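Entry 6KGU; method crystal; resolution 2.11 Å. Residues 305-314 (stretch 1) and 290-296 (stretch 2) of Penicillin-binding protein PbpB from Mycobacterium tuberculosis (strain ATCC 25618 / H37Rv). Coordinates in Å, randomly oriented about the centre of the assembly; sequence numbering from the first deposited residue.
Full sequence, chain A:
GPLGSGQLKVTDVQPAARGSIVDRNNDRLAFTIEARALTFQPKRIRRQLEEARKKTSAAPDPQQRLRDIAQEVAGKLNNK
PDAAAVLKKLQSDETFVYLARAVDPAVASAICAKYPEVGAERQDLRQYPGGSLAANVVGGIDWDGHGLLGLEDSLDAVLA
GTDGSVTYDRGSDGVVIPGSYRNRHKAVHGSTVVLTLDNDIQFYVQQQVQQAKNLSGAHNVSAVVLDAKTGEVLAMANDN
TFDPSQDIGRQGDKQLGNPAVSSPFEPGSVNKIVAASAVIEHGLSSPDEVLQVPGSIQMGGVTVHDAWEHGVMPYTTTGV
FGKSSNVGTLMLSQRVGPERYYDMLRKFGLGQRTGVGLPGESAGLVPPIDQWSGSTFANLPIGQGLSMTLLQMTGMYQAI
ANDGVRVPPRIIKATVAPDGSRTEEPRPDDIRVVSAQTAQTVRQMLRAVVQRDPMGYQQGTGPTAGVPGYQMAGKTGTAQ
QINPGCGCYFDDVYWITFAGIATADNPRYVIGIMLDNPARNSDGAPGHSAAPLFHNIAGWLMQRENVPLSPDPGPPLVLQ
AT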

# COMPACT_ATOMS: atom_id res chain seq x y z
N HIS A 305 12.06 12.69 -20.63
CA HIS A 305 11.06 12.84 -21.67
C HIS A 305 9.73 12.40 -21.09
O HIS A 305 9.68 11.51 -20.24
CB HIS A 305 11.45 12.00 -22.92
CG HIS A 305 10.64 12.30 -24.15
ND1 HIS A 305 11.19 12.29 -25.42
CD2 HIS A 305 9.33 12.60 -24.32
CE1 HIS A 305 10.24 12.58 -26.30
NE2 HIS A 305 9.11 12.76 -25.66
N ASP A 306 8.66 13.05 -21.52
CA ASP A 306 7.34 12.61 -21.09
C ASP A 306 6.93 11.35 -21.86
O ASP A 306 7.50 11.01 -22.89
CB ASP A 306 6.33 13.73 -21.25
CG ASP A 306 6.39 14.75 -20.10
OD1 ASP A 306 7.05 14.46 -19.08
OD2 ASP A 306 5.75 15.81 -20.20
N ALA A 307 5.93 10.65 -21.34
CA ALA A 307 5.52 9.39 -21.96
C ALA A 307 4.70 9.59 -23.23
O ALA A 307 4.25 8.60 -23.82
CB ALA A 307 4.71 8.55 -20.97
N TRP A 308 4.48 10.84 -23.65
CA TRP A 308 3.83 11.13 -24.92
C TRP A 308 4.61 12.27 -25.56
O TRP A 308 5.22 13.08 -24.86
CB TRP A 308 2.33 11.47 -24.76
CG TRP A 308 2.02 12.71 -23.92
CD1 TRP A 308 1.57 13.92 -24.38
CD2 TRP A 308 2.11 12.83 -22.49
NE1 TRP A 308 1.40 14.79 -23.33
CE2 TRP A 308 1.72 14.15 -22.16
CE3 TRP A 308 2.49 11.96 -21.46
CZ2 TRP A 308 1.71 14.62 -20.84
CZ3 TRP A 308 2.47 12.43 -20.14
CH2 TRP A 308 2.07 13.75 -19.84
N GLU A 309 4.62 12.31 -26.89
CA GLU A 309 5.36 13.36 -27.57
C GLU A 309 4.53 14.64 -27.54
O GLU A 309 3.32 14.60 -27.80
CB GLU A 309 5.71 12.94 -29.00
CG GLU A 309 7.05 13.49 -29.53
CD GLU A 309 8.28 12.88 -28.87
OE1 GLU A 309 8.17 11.74 -28.36
OE2 GLU A 309 9.36 13.52 -28.85
N HIS A 310 5.15 15.75 -27.16
CA HIS A 310 4.42 17.01 -27.13
C HIS A 310 5.40 18.17 -27.12
O HIS A 310 6.54 18.03 -26.67
CB HIS A 310 3.44 17.11 -25.93
CG HIS A 310 4.09 17.19 -24.57
ND1 HIS A 310 4.60 18.36 -24.05
CD2 HIS A 310 4.23 16.26 -23.59
CE1 HIS A 310 5.06 18.14 -22.83
NE2 HIS A 310 4.85 16.87 -22.53
N GLY A 311 4.96 19.31 -27.66
CA GLY A 311 5.70 20.54 -27.56
C GLY A 311 5.43 21.20 -26.22
O GLY A 311 4.90 20.58 -25.29
N VAL A 312 5.77 22.48 -26.12
CA VAL A 312 5.49 23.21 -24.89
C VAL A 312 3.99 23.26 -24.67
O VAL A 312 3.24 23.77 -25.51
CB VAL A 312 6.10 24.61 -24.93
CG1 VAL A 312 5.68 25.39 -23.69
CG2 VAL A 312 7.61 24.50 -24.99
N MET A 313 3.54 22.70 -23.55
CA MET A 313 2.13 22.63 -23.20
C MET A 313 1.83 23.48 -21.96
O MET A 313 2.58 23.43 -20.98
CB MET A 313 1.71 21.19 -22.92
CG MET A 313 1.59 20.32 -24.16
SD MET A 313 0.14 20.75 -25.13
CE MET A 313 0.81 21.91 -26.28
N PRO A 314 0.71 24.24 -21.98
CA PRO A 314 0.27 25.02 -20.80
C PRO A 314 -0.45 24.15 -19.77
O PRO A 314 -1.61 24.38 -19.42
CB PRO A 314 -0.65 26.07 -21.43
CG PRO A 314 -1.30 25.31 -22.59
CD PRO A 314 -0.23 24.37 -23.11
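Stretch 2 290-296: VLQVPGS

Stretch 2 lies antiparallel along stretch 1 in a mostly backbone-mediated contact, pinned by hydrogen bonds near its middle and its C-terminal end and fitted around the ring of His310 between them. The two segments bury 536 Å² in total, and both run in largely extended conformation. As stretch 2 advances from Val290 to Ser296, its partners recede from Pro314 to His305: the CA of Gln292 lies 4.9 Å from the CA of Pro314, the CA of Pro294 4.1 Å from the CA of Val312, and the CA of Ser296 4.2 Å from the CA of His305. The register is not continuous, because Ala307, Trp308 and Glu309 loop away and make no contact with stretch 2.

Val293 and Met313 form a single antiparallel bridge in which each backbone serves the other as donor and acceptor. Val293 N donates to Met313 O at 2.9 Å, and Met313 N donates to Val293 O, also at 2.9 Å. Weaker CA-H...O contacts extend the pairing to both neighbours of Met313, with Val312 CA 3.3 Å from Val293 O and Pro314 CA 3.2 Å from Leu291 O. Side chains add modest apolar packing here: Val312 CG2 approaches Pro294 CB at 4.2 Å, and Pro314 CB lies 4.1 Å from Val290 CG1. The end of the Gln292 side chain comes nearer to stretch 1, with its OE1 3.6 Å from Val312 CG1.

At the other end, His305 and Ser296 form a non-hydrogen-bonded antiparallel pair, their side chains on the same face of the sheet and 4.1 Å apart between His305 CG and Ser296 CB. The adjoining hydrogen bond runs from Asp306 N to Gly295 O at 3.1 Å and is nearly straight, with an angle of 165°.

Between these anchors, the His310 ring is held by two hydrogen bonds within its own stretch, from NE2 to Asp306 OD2 at 2.7 Å and from ND1 to Gly311 O at 2.6 Å. Its two nitrogens thus engaged, the ring places CE1 3.2 Å from Val293 O, which lies at its edge. Gly295 packs over one face in a CH-pi contact, its CA 3.9 Å from the ring centroid of His310. The Gly295 CA also lies 3.2 Å from His310 O, and this leaves no room for a side chain: an ideal CB on Gly295 would come 2.2 Å from that oxygen, a clear clash.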

# COMPACT_ATOMS: atom_id res chain seq x y z
N VAL A 290 -0.49 28.15 -14.17
CA VAL A 290 -0.25 27.73 -15.55
C VAL A 290 1.26 27.63 -15.78
O VAL A 290 1.98 28.62 -15.67
CB VAL A 290 -0.89 28.72 -16.54
CG1 VAL A 290 -0.62 28.28 -18.00
CG2 VAL A 290 -2.41 28.85 -16.26
N LEU A 291 1.73 26.42 -16.09
CA LEU A 291 3.14 26.20 -16.38
C LEU A 291 3.35 26.14 -17.90
O LEU A 291 2.42 26.20 -18.68
CB LEU A 291 3.61 24.91 -15.71
CG LEU A 291 3.25 24.85 -14.23
CD1 LEU A 291 3.30 23.42 -13.73
CD2 LEU A 291 4.18 25.74 -13.42
N GLN A 292 4.62 26.02 -18.30
CA GLN A 292 5.01 25.79 -19.68
C GLN A 292 5.91 24.56 -19.69
O GLN A 292 7.05 24.63 -19.23
CB GLN A 292 5.73 27.01 -20.27
CG GLN A 292 4.93 28.33 -20.21
CD GLN A 292 3.56 28.20 -20.87
OE1 GLN A 292 3.42 27.60 -21.93
NE2 GLN A 292 2.54 28.76 -20.22
N VAL A 293 5.40 23.45 -20.20
CA VAL A 293 6.07 22.17 -20.01
C VAL A 293 6.53 21.64 -21.37
O VAL A 293 5.70 21.26 -22.20
CB VAL A 293 5.15 21.17 -19.29
CG1 VAL A 293 5.90 19.86 -18.96
CG2 VAL A 293 4.57 21.82 -18.01
N PRO A 294 7.83 21.63 -21.64
CA PRO A 294 8.33 21.03 -22.89
C PRO A 294 8.25 19.51 -22.86
O PRO A 294 8.06 18.89 -21.82
CB PRO A 294 9.79 21.49 -22.96
CG PRO A 294 10.17 21.75 -21.53
CD PRO A 294 8.91 22.28 -20.87
N GLY A 295 8.45 18.92 -24.04
CA GLY A 295 8.37 17.47 -24.15
C GLY A 295 9.55 16.75 -23.53
O GLY A 295 9.44 15.56 -23.22
N SER A 296 10.67 17.44 -23.36
CA SER A 296 11.83 16.81 -22.75
C SER A 296 12.72 17.91 -22.22
O SER A 296 12.64 19.05 -22.66
CB SER A 296 12.59 15.93 -23.76
OG SER A 296 12.83 16.63 -24.96